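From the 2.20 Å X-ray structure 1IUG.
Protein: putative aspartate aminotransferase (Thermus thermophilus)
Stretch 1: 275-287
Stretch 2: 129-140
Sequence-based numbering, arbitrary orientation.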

ATOM      1  N   PRO A 275       9.852 -13.522  31.666  1.00 39.89           N
ATOM      2  CA  PRO A 275       9.326 -12.471  30.786  1.00 38.94           C
ATOM      3  C   PRO A 275      10.447 -11.537  30.331  1.00 37.59           C
ATOM      4  O   PRO A 275      11.405 -11.302  31.066  1.00 38.70           O
ATOM      5  CB  PRO A 275       8.342 -11.729  31.693  1.00 38.75           C
ATOM      6  CG  PRO A 275       7.858 -12.798  32.603  1.00 41.02           C
ATOM      7  CD  PRO A 275       9.135 -13.521  32.954  1.00 39.48           C
ATOM      8  N   VAL A 276      10.319 -11.003  29.121  1.00 36.00           N
ATOM      9  CA  VAL A 276      11.323 -10.094  28.575  1.00 35.05           C
ATOM     10  C   VAL A 276      11.180  -8.642  29.047  1.00 35.27           C
ATOM     11  O   VAL A 276      12.155  -8.040  29.493  1.00 35.84           O
ATOM     12  CB  VAL A 276      11.346 -10.147  27.027  1.00 32.81           C
ATOM     13  CG1 VAL A 276      12.356  -9.158  26.470  1.00 31.78           C
ATOM     14  CG2 VAL A 276      11.676 -11.548  26.562  1.00 31.53           C
ATOM     15  N   PRO A 277       9.965  -8.066  28.970  1.00 36.71           N
ATOM     16  CA  PRO A 277       9.767  -6.676  29.401  1.00 37.72           C
ATOM     17  C   PRO A 277       9.455  -6.469  30.887  1.00 38.67           C
ATOM     18  O   PRO A 277       9.128  -7.415  31.603  1.00 38.50           O
ATOM     19  CB  PRO A 277       8.591  -6.240  28.539  1.00 36.85           C
ATOM     20  CG  PRO A 277       7.736  -7.473  28.547  1.00 36.80           C
ATOM     21  CD  PRO A 277       8.737  -8.595  28.336  1.00 35.02           C
ATOM     22  N   LYS A 278       9.580  -5.220  31.336  1.00 40.81           N
ATOM     23  CA  LYS A 278       9.283  -4.828  32.717  1.00 43.60           C
ATOM     24  C   LYS A 278       7.847  -4.306  32.706  1.00 43.78           C
ATOM     25  O   LYS A 278       7.071  -4.550  33.627  1.00 44.36           O
ATOM     26  CB  LYS A 278      10.211  -3.697  33.183  1.00 46.08           C
ATOM     27  CG  LYS A 278      11.704  -3.968  33.059  1.00 49.82           C
ATOM     28  CD  LYS A 278      12.135  -5.184  33.879  1.00 53.84           C
ATOM     29  CE  LYS A 278      13.639  -5.459  33.765  1.00 54.92           C
ATOM     30  NZ  LYS A 278      14.366  -4.489  32.889  1.00 55.60           N
ATOM     31  N   ARG A 279       7.538  -3.538  31.664  1.00 42.86           N
ATOM     32  CA  ARG A 279       6.219  -2.959  31.438  1.00 43.76           C
ATOM     33  C   ARG A 279       5.570  -3.827  30.372  1.00 42.04           C
ATOM     34  O   ARG A 279       6.109  -3.982  29.275  1.00 41.44           O
ATOM     35  CB  ARG A 279       6.365  -1.532  30.919  1.00 47.80           C
ATOM     36  CG  ARG A 279       6.431  -0.454  31.984  1.00 52.20           C
ATOM     37  CD  ARG A 279       5.172  -0.426  32.827  1.00 56.11           C
ATOM     38  NE  ARG A 279       4.778   0.945  33.156  1.00 57.89           N
ATOM     39  CZ  ARG A 279       4.200   1.788  32.303  1.00 58.53           C
ATOM     40  NH1 ARG A 279       3.941   1.416  31.052  1.00 56.37           N
ATOM     41  NH2 ARG A 279       3.855   3.002  32.709  1.00 60.48           N
ATOM     42  N   PHE A 280       4.398  -4.362  30.681  1.00 40.17           N
ATOM     43  CA  PHE A 280       3.722  -5.256  29.758  1.00 40.03           C
ATOM     44  C   PHE A 280       2.683  -4.654  28.826  1.00 38.21           C
ATOM     45  O   PHE A 280       1.750  -3.979  29.261  1.00 39.13           O
ATOM     46  CB  PHE A 280       3.112  -6.429  30.531  1.00 42.12           C
ATOM     47  CG  PHE A 280       4.098  -7.150  31.402  1.00 45.37           C
ATOM     48  CD1 PHE A 280       4.430  -6.647  32.660  1.00 47.21           C
ATOM     49  CD2 PHE A 280       4.720  -8.308  30.958  1.00 46.03           C
ATOM     50  CE1 PHE A 280       5.374  -7.291  33.460  1.00 48.78           C
ATOM     51  CE2 PHE A 280       5.662  -8.961  31.747  1.00 47.66           C
ATOM     52  CZ  PHE A 280       5.992  -8.451  33.000  1.00 49.13           C
ATOM     53  N   SER A 281       2.879  -4.893  27.534  1.00 35.33           N
ATOM     54  CA  SER A 281       1.954  -4.448  26.502  1.00 32.39           C
ATOM     55  C   SER A 281       0.986  -5.608  26.289  1.00 30.48           C
ATOM     56  O   SER A 281       1.397  -6.768  26.278  1.00 31.04           O
ATOM     57  CB  SER A 281       2.701  -4.174  25.198  1.00 33.36           C
ATOM     58  OG  SER A 281       1.790  -3.964  24.136  1.00 33.70           O
ATOM     59  N   PRO A 282      -0.313  -5.313  26.130  1.00 28.16           N
ATOM     60  CA  PRO A 282      -1.317  -6.360  25.919  1.00 27.22           C
ATOM     61  C   PRO A 282      -1.263  -6.972  24.511  1.00 26.35           C
ATOM     62  O   PRO A 282      -1.998  -7.909  24.214  1.00 26.55           O
ATOM     63  CB  PRO A 282      -2.644  -5.616  26.121  1.00 27.85           C
ATOM     64  CG  PRO A 282      -2.260  -4.323  26.825  1.00 28.61           C
ATOM     65  CD  PRO A 282      -0.948  -3.986  26.209  1.00 28.20           C
ATOM     66  N   ALA A 283      -0.392  -6.443  23.656  1.00 25.54           N
ATOM     67  CA  ALA A 283      -0.275  -6.907  22.273  1.00 24.67           C
ATOM     68  C   ALA A 283       0.464  -8.220  22.051  1.00 25.13           C
ATOM     69  O   ALA A 283       0.220  -8.906  21.057  1.00 24.54           O
ATOM     70  CB  ALA A 283       0.361  -5.818  21.415  1.00 22.24           C
ATOM     71  N   VAL A 284       1.363  -8.572  22.962  1.00 25.38           N
ATOM     72  CA  VAL A 284       2.149  -9.791  22.797  1.00 26.06           C
ATOM     73  C   VAL A 284       2.792 -10.229  24.109  1.00 28.27           C
ATOM     74  O   VAL A 284       2.975  -9.419  25.019  1.00 29.02           O
ATOM     75  CB  VAL A 284       3.260  -9.553  21.719  1.00 26.79           C
ATOM     76  CG1 VAL A 284       4.149  -8.390  22.126  1.00 27.85           C
ATOM     77  CG2 VAL A 284       4.088 -10.810  21.478  1.00 26.18           C
ATOM     78  N   ALA A 285       3.057 -11.529  24.226  1.00 30.10           N
ATOM     79  CA  ALA A 285       3.713 -12.100  25.402  1.00 29.95           C
ATOM     80  C   ALA A 285       5.083 -12.605  24.948  1.00 32.05           C
ATOM     81  O   ALA A 285       5.178 -13.514  24.115  1.00 32.96           O
ATOM     82  CB  ALA A 285       2.885 -13.244  25.981  1.00 28.63           C
ATOM     83  N   ALA A 286       6.140 -11.980  25.460  1.00 33.07           N
ATOM     84  CA  ALA A 286       7.503 -12.352  25.097  1.00 33.41           C
ATOM     85  C   ALA A 286       8.200 -13.112  26.219  1.00 34.22           C
ATOM     86  O   ALA A 286       8.164 -12.695  27.378  1.00 33.63           O
ATOM     87  CB  ALA A 286       8.299 -11.110  24.717  1.00 34.09           C
ATOM     88  N   PHE A 287       8.842 -14.223  25.861  1.00 33.80           N
ATOM     89  CA  PHE A 287       9.541 -15.059  26.833  1.00 33.09           C
ATOM     90  C   PHE A 287      10.977 -15.371  26.447  1.00 33.76           C
ATOM     91  O   PHE A 287      11.299 -15.515  25.266  1.00 32.07           O
ATOM     92  CB  PHE A 287       8.824 -16.403  27.006  1.00 32.56           C
ATOM     93  CG  PHE A 287       7.426 -16.293  27.533  1.00 33.39           C
ATOM     94  CD1 PHE A 287       6.338 -16.478  26.686  1.00 33.20           C
ATOM     95  CD2 PHE A 287       7.196 -16.028  28.876  1.00 32.87           C
ATOM     96  CE1 PHE A 287       5.036 -16.401  27.172  1.00 35.91           C
ATOM     97  CE2 PHE A 287       5.900 -15.950  29.375  1.00 35.75           C
ATOM     98  CZ  PHE A 287       4.814 -16.136  28.521  1.00 35.92           C
TER
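Stretch 2 129-140: HSETSTGALADL

Stretch 2 folds as a tight hairpin, with short strands at 130-131 and 136-137, and its second strand crosses the loop of stretch 1 and meets it at a single bridge. This bridge pairs Phe280 with Ala136 (CA-CA 5.3 Å): Ser281 N donates to Gly135 O (3.1 Å), and Leu137 N donates to Arg279 O (3.2 Å). The bonds flank the pair in the antiparallel pattern, though the backbones cross obliquely; Pro277 CA lies nearest Ala136 CA (5.1 Å) and Ser281 CA nearest Leu137 CA (4.7 Å). Arg279 O also receives a CA-H...O contact from Ala136 CA (3.3 Å).

Gly135 closes the hairpin turn with phi/psi of 87/14, a conformation in which a CB would be jammed against the preceding carbonyl and would lie 3.5 Å from Ala286 CB. Val284, in the p rotamer, places CG1 3.7 Å from Gly135 CA and 3.6 Å from Thr132 O. Thr134 adopts the p rotamer, from which its OG1 accepts a hydrogen bond from Ala136 N (3.2 Å); its carbonyl O rests 3.3 Å from Ala286 CB and 3.4 Å from Pro277 CD.

Ser281 and Ser130, both t, bring their hydroxyls together in a short hydrogen bond (OG-OG 2.6 Å). The same Ser281 OG accepts a weak bond from Ala283 N (3.3 Å) within the type I turn 281-284. A water lies within hydrogen-bonding distance of two carbonyls, its O 2.7 Å from Gly135 O and 2.7 Å from Val284 O, and so links the hairpin to the end of that turn.

The CA-to-CB bond of Leu137 (chi1 t, chi2 p) points toward stretch 1, and CD2 sits 3.7 Å from Phe280 O, whereas that of Phe280 points away, and Phe280 is exposed. Arg279 bends through m values at chi1 and chi2, and its NH2 forms a salt bridge with Asp139 OD2 (3.2 Å), while NH1 lies 3.1 Å from Leu137 O.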

ATOM      1  N   HIS A 129       4.945   3.335  21.302  1.00 23.83           N
ATOM      2  CA  HIS A 129       4.048   3.037  22.413  1.00 24.14           C
ATOM      3  C   HIS A 129       4.166   1.578  22.858  1.00 23.85           C
ATOM      4  O   HIS A 129       4.462   1.290  24.020  1.00 23.65           O
ATOM      5  CB  HIS A 129       2.607   3.371  22.022  1.00 23.36           C
ATOM      6  CG  HIS A 129       1.672   3.465  23.185  1.00 24.33           C
ATOM      7  ND1 HIS A 129       2.091   3.310  24.490  1.00 25.33           N
ATOM      8  CD2 HIS A 129       0.343   3.705  23.242  1.00 23.49           C
ATOM      9  CE1 HIS A 129       1.058   3.449  25.300  1.00 24.99           C
ATOM     10  NE2 HIS A 129      -0.015   3.688  24.568  1.00 25.89           N
ATOM     11  N   SER A 130       3.937   0.665  21.922  1.00 22.81           N
ATOM     12  CA  SER A 130       4.035  -0.759  22.193  1.00 23.05           C
ATOM     13  C   SER A 130       5.144  -1.334  21.311  1.00 23.50           C
ATOM     14  O   SER A 130       4.996  -1.423  20.089  1.00 24.21           O
ATOM     15  CB  SER A 130       2.696  -1.439  21.906  1.00 21.61           C
ATOM     16  OG  SER A 130       2.806  -2.846  22.004  1.00 24.89           O
ATOM     17  N   GLU A 131       6.285  -1.634  21.929  1.00 24.77           N
ATOM     18  CA  GLU A 131       7.434  -2.191  21.218  1.00 25.42           C
ATOM     19  C   GLU A 131       7.184  -3.687  21.061  1.00 26.21           C
ATOM     20  O   GLU A 131       7.566  -4.500  21.909  1.00 26.96           O
ATOM     21  CB  GLU A 131       8.729  -1.908  22.000  1.00 24.57           C
ATOM     22  CG  GLU A 131      10.010  -2.443  21.355  1.00 27.01           C
ATOM     23  CD  GLU A 131      10.184  -2.010  19.904  1.00 26.89           C
ATOM     24  OE1 GLU A 131      10.625  -0.866  19.661  1.00 28.01           O
ATOM     25  OE2 GLU A 131       9.891  -2.822  19.001  1.00 27.29           O
ATOM     26  N   THR A 132       6.523  -4.035  19.963  1.00 25.42           N
ATOM     27  CA  THR A 132       6.150  -5.414  19.662  1.00 23.81           C
ATOM     28  C   THR A 132       7.276  -6.448  19.710  1.00 24.43           C
ATOM     29  O   THR A 132       7.046  -7.606  20.083  1.00 24.79           O
ATOM     30  CB  THR A 132       5.449  -5.495  18.297  1.00 23.34           C
ATOM     31  OG1 THR A 132       4.597  -4.352  18.141  1.00 19.88           O
ATOM     32  CG2 THR A 132       4.602  -6.753  18.218  1.00 21.01           C
ATOM     33  N   SER A 133       8.486  -6.026  19.351  1.00 23.38           N
ATOM     34  CA  SER A 133       9.641  -6.918  19.347  1.00 25.18           C
ATOM     35  C   SER A 133      10.032  -7.395  20.742  1.00 26.45           C
ATOM     36  O   SER A 133      10.567  -8.494  20.900  1.00 28.06           O
ATOM     37  CB  SER A 133      10.838  -6.236  18.682  1.00 25.36           C
ATOM     38  OG  SER A 133      11.305  -5.138  19.449  1.00 28.16           O
ATOM     39  N   THR A 134       9.736  -6.591  21.758  1.00 27.19           N
ATOM     40  CA  THR A 134      10.088  -6.963  23.126  1.00 27.91           C
ATOM     41  C   THR A 134       8.883  -7.190  24.034  1.00 30.17           C
ATOM     42  O   THR A 134       8.992  -7.868  25.061  1.00 31.39           O
ATOM     43  CB  THR A 134      10.993  -5.899  23.770  1.00 26.57           C
ATOM     44  OG1 THR A 134      10.242  -4.697  23.975  1.00 26.89           O
ATOM     45  CG2 THR A 134      12.187  -5.596  22.866  1.00 24.28           C
ATOM     46  N   GLY A 135       7.737  -6.640  23.640  1.00 30.97           N
ATOM     47  CA  GLY A 135       6.526  -6.766  24.436  1.00 29.40           C
ATOM     48  C   GLY A 135       6.446  -5.659  25.470  1.00 29.53           C
ATOM     49  O   GLY A 135       5.626  -5.709  26.390  1.00 29.02           O
ATOM     50  N   ALA A 136       7.289  -4.642  25.301  1.00 28.38           N
ATOM     51  CA  ALA A 136       7.345  -3.515  26.223  1.00 28.84           C
ATOM     52  C   ALA A 136       6.348  -2.404  25.910  1.00 29.08           C
ATOM     53  O   ALA A 136       6.090  -2.086  24.748  1.00 29.06           O
ATOM     54  CB  ALA A 136       8.761  -2.949  26.270  1.00 26.42           C
ATOM     55  N   LEU A 137       5.812  -1.804  26.969  1.00 28.63           N
ATOM     56  CA  LEU A 137       4.858  -0.711  26.849  1.00 28.49           C
ATOM     57  C   LEU A 137       5.466   0.539  27.475  1.00 29.76           C
ATOM     58  O   LEU A 137       5.745   0.567  28.673  1.00 30.32           O
ATOM     59  CB  LEU A 137       3.562  -1.064  27.582  1.00 29.04           C
ATOM     60  CG  LEU A 137       2.405  -0.072  27.445  1.00 27.64           C
ATOM     61  CD1 LEU A 137       1.935  -0.045  25.998  1.00 26.22           C
ATOM     62  CD2 LEU A 137       1.265  -0.473  28.369  1.00 25.59           C
ATOM     63  N   ALA A 138       5.682   1.568  26.665  1.00 28.98           N
ATOM     64  CA  ALA A 138       6.250   2.816  27.161  1.00 30.67           C
ATOM     65  C   ALA A 138       5.176   3.670  27.829  1.00 31.18           C
ATOM     66  O   ALA A 138       4.001   3.604  27.457  1.00 31.80           O
ATOM     67  CB  ALA A 138       6.901   3.589  26.020  1.00 28.97           C
ATOM     68  N   ASP A 139       5.582   4.457  28.824  1.00 32.46           N
ATOM     69  CA  ASP A 139       4.670   5.347  29.542  1.00 31.45           C
ATOM     70  C   ASP A 139       4.563   6.635  28.733  1.00 30.53           C
ATOM     71  O   ASP A 139       5.159   7.656  29.076  1.00 28.95           O
ATOM     72  CB  ASP A 139       5.212   5.646  30.944  1.00 35.38           C
ATOM     73  CG  ASP A 139       4.155   6.224  31.879  1.00 37.12           C
ATOM     74  OD1 ASP A 139       3.114   6.731  31.400  1.00 38.94           O
ATOM     75  OD2 ASP A 139       4.370   6.167  33.107  1.00 38.92           O
ATOM     76  N   LEU A 140       3.773   6.571  27.668  1.00 29.80           N
ATOM     77  CA  LEU A 140       3.577   7.679  26.746  1.00 31.05           C
ATOM     78  C   LEU A 140       3.240   9.050  27.338  1.00 31.00           C
ATOM     79  O   LEU A 140       3.929  10.026  27.046  1.00 31.48           O
ATOM     80  CB  LEU A 140       2.536   7.288  25.687  1.00 33.23           C
ATOM     81  CG  LEU A 140       2.866   7.575  24.223  1.00 34.26           C
ATOM     82  CD1 LEU A 140       4.201   6.955  23.854  1.00 35.25           C
ATOM     83  CD2 LEU A 140       1.766   7.009  23.346  1.00 33.97           C
TER
HETATM   84  O   HOH W   1       4.211  -7.974  26.977  1.00 21.18           O